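Local structure of acetyl-CoA hydrolase/transferase family protein (Porphyromonas gingivalis, 2NVV) at residues 236-241 with 428-433; 226-231 with 263-268. The protein probably transfers coenzyme A from an acyl-CoA to a carboxylate such as acetate, or hydrolyses acetyl-CoA, and binds zinc. All blocks are in the same frame, centred on the assembly; numbering follows the deposited sequence.

Contact 1. Residues 236-241 with 428-433; sequences AAFLVS and VADLRG
Phe238 is the only residue of 236-241 in contact with 428-433; its ring meets three side chains. With CG anti to the backbone N (chi1 166°), the ring stands out from the helix toward the strand. Its apolar part packs obliquely on Val428, where Phe238 CD1 lies 4.1 Å from CG2 of the valine. Val421 and Ile423 of the neighbouring strand 421-424 continue this apolar side, against Phe238 and Val428 respectively. Helix 226-245 packs on one face of the mixed sheet, near its outermost strand 427-430, which runs antiparallel to 421-424.

At its charged end the contact is less extensive: it buries 36 Å² of Val428 but only 14 and 16 Å² of Asp430 and Arg432. OD2 of Asp430 sits in the ring plane, 3.9 Å from Phe238 CE1, and the carboxylate is turned 79° from the ring. NH1 of Arg432 lies 3.8 Å from Phe238 CZ, also near the ring plane, so this is not a cation-pi stack.

Asp430 and Arg432 are fixed by each other. Arg432 NE donates to Asp430 OD1 at 2.9 Å and 168° through the syn lone pair, while NH1 bridges to OD2. The backbone N of Arg432 also reaches OD1, forming an Asx turn. Arg432 NH1 has a second salt-bridge partner in Glu242 of the same helix as Phe238, and Arg432 makes a cation-pi contact with Phe116 of the second subunit.

Contact 2. Residues 226-231 with 263-268; sequences PVTQAI and ANAVLG
Where helix 226-245 begins, its first turns pass close to helix 261-272, which follows strand 255-257 in a strand-turn-helix unit. Gly258 and Gly260 of the turn and Ala263 of the helix's first turn have a GxGxxA spacing, consistent with a Rossmann-type element, and residues 258-262 are predicted to bind CoA. In these segments the helices meet where Ala265 faces Thr228 and Gln229. The closest pair of CA atoms, Gln229 and Ala265, is 5.8 Å apart, a close approach made possible by the small alanine side chain.

The methyl group carries the contact. CB of Ala265 points toward the first helix and comes to 3.1 Å from the backbone O of Thr228 and 3.8 Å from its C, so it meets the peptide carbonyl more closely than any side chain. At the model's resolution the shorter value is read simply as contact. The hydroxyl OG1 of Thr228 stands farther off, 4.2 Å from Ala265 CB. Its chi1 of 73° sets OG1 between the backbone N and the carbonyl carbon, and its hydrogen bond goes to the O of Asp225, just before the segment. Gln229 starts out directed away, but with chi2 at -64° the chain folds back, bringing OE1 to 4.3 Å from Ala265 CB. No hydrogen bond joins the two segments.

Farther along, Ala236 of helix 226-245 still touches helix 261-272. Helix 288-295 packs against the second helix through Ala289, which meets Asn264 and Leu267, and through Val290 and Leu293, which also meet Leu267. Val227 of the first helix reaches Pro394 and Glu425, in the loops that follow strands 389-392 and 421-424.

Helix 226-245 serves both contacts: its start meets helix 261-272 in contact 2, a pairing that extends as far as Ala236, while Phe238 faces strand 427-430 in contact 1. The two centres lie 16 Å apart, and their nearest atoms, about 5 Å apart, do not touch. Contact 1 is partly buried around one aromatic ring, with a charged end reaching the second subunit. Contact 2 is a surface contact that no other chain of the assembly touches, dominated by a methyl against a backbone carbonyl. The buried areas are nearly equal, 142 and 138 Å², and neither has a hydrogen bond across its segments; ion pairing occurs in contact 1, within 428-433 and from there to Glu242.

Contact 1. Residues 236-241 with 428-433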
loop_
_atom_site.group_PDB
_atom_site.type_symbol
_atom_site.label_atom_id
_atom_site.label_comp_id
_atom_site.label_asym_id
_atom_site.label_seq_id
_atom_site.Cartn_x
_atom_site.Cartn_y
_atom_site.Cartn_z
ATOM N N ALA A 236 7.239 -17.596 -15.737
ATOM C CA ALA A 236 6.926 -18.993 -15.439
ATOM C C ALA A 236 8.121 -19.780 -14.886
ATOM O O ALA A 236 7.976 -20.540 -13.923
ATOM C CB ALA A 236 6.394 -19.669 -16.680
ATOM N N ALA A 237 9.295 -19.608 -15.491
ATOM C CA ALA A 237 10.485 -20.312 -15.019
ATOM C C ALA A 237 10.925 -19.837 -13.626
ATOM O O ALA A 237 11.433 -20.615 -12.819
ATOM C CB ALA A 237 11.617 -20.127 -16.010
ATOM N N PHE A 238 10.744 -18.554 -13.350
ATOM C CA PHE A 238 11.115 -17.996 -12.064
ATOM C C PHE A 238 10.252 -18.637 -10.982
ATOM O O PHE A 238 10.747 -19.104 -9.953
ATOM C CB PHE A 238 10.891 -16.483 -12.079
ATOM C CG PHE A 238 10.923 -15.842 -10.714
ATOM C CD1 PHE A 238 12.093 -15.814 -9.969
ATOM C CD2 PHE A 238 9.774 -15.264 -10.178
ATOM C CE1 PHE A 238 12.127 -15.224 -8.716
ATOM C CE2 PHE A 238 9.799 -14.672 -8.921
ATOM C CZ PHE A 238 10.984 -14.651 -8.188
ATOM N N LEU A 239 8.953 -18.670 -11.237
ATOM C CA LEU A 239 8.010 -19.243 -10.299
ATOM C C LEU A 239 8.295 -20.711 -9.971
ATOM O O LEU A 239 8.319 -21.073 -8.789
ATOM C CB LEU A 239 6.583 -19.048 -10.824
ATOM C CG LEU A 239 5.799 -17.855 -10.233
ATOM C CD1 LEU A 239 6.723 -16.758 -9.765
ATOM C CD2 LEU A 239 4.813 -17.332 -11.260
ATOM N N VAL A 240 8.525 -21.559 -10.976
ATOM C CA VAL A 240 8.808 -22.962 -10.661
ATOM C C VAL A 240 10.114 -23.008 -9.861
ATOM O O VAL A 240 10.281 -23.804 -8.942
ATOM C CB VAL A 240 8.974 -23.861 -11.935
ATOM C CG1 VAL A 240 7.898 -23.545 -12.946
ATOM C CG2 VAL A 240 10.339 -23.685 -12.544
ATOM N N SER A 241 11.027 -22.117 -10.207
ATOM C CA SER A 241 12.318 -22.059 -9.561
ATOM C C SER A 241 12.202 -21.685 -8.098
ATOM O O SER A 241 12.980 -22.154 -7.255
ATOM C CB SER A 241 13.189 -21.058 -10.299
ATOM O OG SER A 241 14.366 -20.805 -9.572
ATOM N N VAL A 428 15.418 -11.836 -14.832
ATOM C CA VAL A 428 14.635 -11.415 -13.678
ATOM C C VAL A 428 15.501 -10.824 -12.565
ATOM O O VAL A 428 16.618 -11.286 -12.316
ATOM C CB VAL A 428 13.817 -12.599 -13.098
ATOM C CG1 VAL A 428 13.339 -13.496 -14.222
ATOM C CG2 VAL A 428 14.637 -13.374 -12.107
ATOM N N ALA A 429 14.976 -9.801 -11.899
ATOM C CA ALA A 429 15.692 -9.152 -10.808
ATOM C C ALA A 429 14.917 -9.304 -9.513
ATOM O O ALA A 429 13.930 -8.620 -9.293
ATOM C CB ALA A 429 15.908 -7.669 -11.118
ATOM N N ASP A 430 15.362 -10.221 -8.665
ATOM C CA ASP A 430 14.716 -10.444 -7.383
ATOM C C ASP A 430 15.259 -9.363 -6.459
ATOM O O ASP A 430 16.442 -9.357 -6.116
ATOM C CB ASP A 430 15.070 -11.822 -6.838
ATOM C CG ASP A 430 14.112 -12.281 -5.767
ATOM O OD1 ASP A 430 13.631 -11.424 -4.995
ATOM O OD2 ASP A 430 13.850 -13.499 -5.689
ATOM N N LEU A 431 14.382 -8.456 -6.056
ATOM C CA LEU A 431 14.763 -7.329 -5.221
ATOM C C LEU A 431 14.763 -7.576 -3.718
ATOM O O LEU A 431 15.267 -6.752 -2.954
ATOM C CB LEU A 431 13.841 -6.150 -5.542
ATOM C CG LEU A 431 14.100 -5.296 -6.793
ATOM C CD1 LEU A 431 14.707 -6.113 -7.901
ATOM C CD2 LEU A 431 12.809 -4.645 -7.224
ATOM N N ARG A 432 14.213 -8.707 -3.296
ATOM C CA ARG A 432 14.131 -9.018 -1.868
ATOM C C ARG A 432 15.463 -9.132 -1.145
ATOM O O ARG A 432 16.407 -9.738 -1.635
ATOM C CB ARG A 432 13.311 -10.296 -1.655
ATOM C CG ARG A 432 11.822 -10.116 -1.934
ATOM C CD ARG A 432 11.110 -11.443 -2.011
ATOM N NE ARG A 432 11.617 -12.250 -3.117
ATOM C CZ ARG A 432 11.171 -13.462 -3.428
ATOM N NH1 ARG A 432 11.700 -14.106 -4.449
ATOM N NH2 ARG A 432 10.198 -14.027 -2.725
ATOM N N GLY A 433 15.528 -8.516 0.028
ATOM C CA GLY A 433 16.735 -8.566 0.829
ATOM C C GLY A 433 17.862 -7.691 0.348
ATOM O O GLY A 433 18.994 -7.843 0.803
#

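Contact 2. Residues 226-231 with 263-268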
loop_
_atom_site.group_PDB
_atom_site.type_symbol
_atom_site.label_atom_id
_atom_site.label_comp_id
_atom_site.label_asym_id
_atom_site.label_seq_id
_atom_site.Cartn_x
_atom_site.Cartn_y
_atom_site.Cartn_z
ATOM N N PRO A 226 8.325 -11.671 -29.887
ATOM C CA PRO A 226 9.435 -12.333 -29.200
ATOM C C PRO A 226 9.762 -11.780 -27.836
ATOM O O PRO A 226 10.112 -12.542 -26.929
ATOM C CB PRO A 226 10.592 -12.210 -30.193
ATOM C CG PRO A 226 10.215 -11.055 -31.056
ATOM C CD PRO A 226 8.732 -11.247 -31.237
ATOM N N VAL A 227 9.644 -10.462 -27.676
ATOM C CA VAL A 227 9.933 -9.848 -26.378
ATOM C C VAL A 227 8.955 -10.332 -25.311
ATOM O O VAL A 227 9.369 -10.646 -24.198
ATOM C CB VAL A 227 9.889 -8.301 -26.437
ATOM C CG1 VAL A 227 9.869 -7.730 -25.023
ATOM C CG2 VAL A 227 11.117 -7.764 -27.197
ATOM N N THR A 228 7.668 -10.413 -25.650
ATOM C CA THR A 228 6.673 -10.875 -24.684
ATOM C C THR A 228 6.771 -12.383 -24.469
ATOM O O THR A 228 6.444 -12.880 -23.395
ATOM C CB THR A 228 5.221 -10.491 -25.105
ATOM O OG1 THR A 228 4.793 -11.300 -26.212
ATOM C CG2 THR A 228 5.156 -9.028 -25.496
ATOM N N GLN A 229 7.222 -13.109 -25.488
ATOM C CA GLN A 229 7.391 -14.553 -25.368
ATOM C C GLN A 229 8.465 -14.770 -24.313
ATOM O O GLN A 229 8.327 -15.614 -23.430
ATOM C CB GLN A 229 7.875 -15.162 -26.679
ATOM C CG GLN A 229 6.863 -15.195 -27.801
ATOM C CD GLN A 229 5.677 -16.085 -27.486
ATOM O OE1 GLN A 229 4.732 -15.666 -26.811
ATOM N NE2 GLN A 229 5.726 -17.331 -27.963
ATOM N N ALA A 230 9.536 -13.989 -24.430
ATOM C CA ALA A 230 10.658 -14.045 -23.508
ATOM C C ALA A 230 10.189 -13.713 -22.091
ATOM O O ALA A 230 10.405 -14.488 -21.160
ATOM C CB ALA A 230 11.740 -13.061 -23.953
ATOM N N ILE A 231 9.540 -12.564 -21.938
ATOM C CA ILE A 231 9.040 -12.138 -20.646
ATOM C C ILE A 231 8.166 -13.209 -20.002
ATOM O O ILE A 231 8.378 -13.579 -18.848
ATOM C CB ILE A 231 8.229 -10.818 -20.773
ATOM C CG1 ILE A 231 9.179 -9.657 -21.076
ATOM C CG2 ILE A 231 7.425 -10.566 -19.486
ATOM C CD1 ILE A 231 8.507 -8.348 -21.343
ATOM N N ALA A 263 0.680 -10.359 -20.285
ATOM C CA ALA A 263 -0.179 -11.196 -19.453
ATOM C C ALA A 263 -0.530 -12.483 -20.188
ATOM O O ALA A 263 -0.445 -13.570 -19.619
ATOM C CB ALA A 263 -1.453 -10.445 -19.101
ATOM N N ASN A 264 -0.936 -12.352 -21.450
ATOM C CA ASN A 264 -1.295 -13.508 -22.266
ATOM C C ASN A 264 -0.116 -14.452 -22.416
ATOM O O ASN A 264 -0.279 -15.669 -22.386
ATOM C CB ASN A 264 -1.747 -13.060 -23.652
ATOM C CG ASN A 264 -3.078 -12.370 -23.628
ATOM O OD1 ASN A 264 -3.445 -11.677 -24.576
ATOM N ND2 ASN A 264 -3.820 -12.557 -22.550
ATOM N N ALA A 265 1.067 -13.880 -22.578
ATOM C CA ALA A 265 2.279 -14.670 -22.726
ATOM C C ALA A 265 2.597 -15.378 -21.412
ATOM O O ALA A 265 2.977 -16.555 -21.406
ATOM C CB ALA A 265 3.444 -13.770 -23.142
ATOM N N VAL A 266 2.434 -14.660 -20.302
ATOM C CA VAL A 266 2.694 -15.222 -18.986
ATOM C C VAL A 266 1.769 -16.411 -18.755
ATOM O O VAL A 266 2.228 -17.505 -18.410
ATOM C CB VAL A 266 2.500 -14.158 -17.877
ATOM C CG1 VAL A 266 2.608 -14.794 -16.507
ATOM C CG2 VAL A 266 3.560 -13.089 -18.013
ATOM N N LEU A 267 0.472 -16.205 -18.969
ATOM C CA LEU A 267 -0.504 -17.277 -18.801
ATOM C C LEU A 267 -0.173 -18.479 -19.679
ATOM O O LEU A 267 -0.258 -19.620 -19.238
ATOM C CB LEU A 267 -1.909 -16.765 -19.125
ATOM C CG LEU A 267 -2.486 -15.790 -18.090
ATOM C CD1 LEU A 267 -3.716 -15.103 -18.646
ATOM C CD2 LEU A 267 -2.811 -16.541 -16.818
ATOM N N GLY A 268 0.204 -18.213 -20.926
ATOM C CA GLY A 268 0.554 -19.291 -21.836
ATOM C C GLY A 268 1.766 -20.052 -21.336
ATOM O O GLY A 268 1.778 -21.280 -21.329
#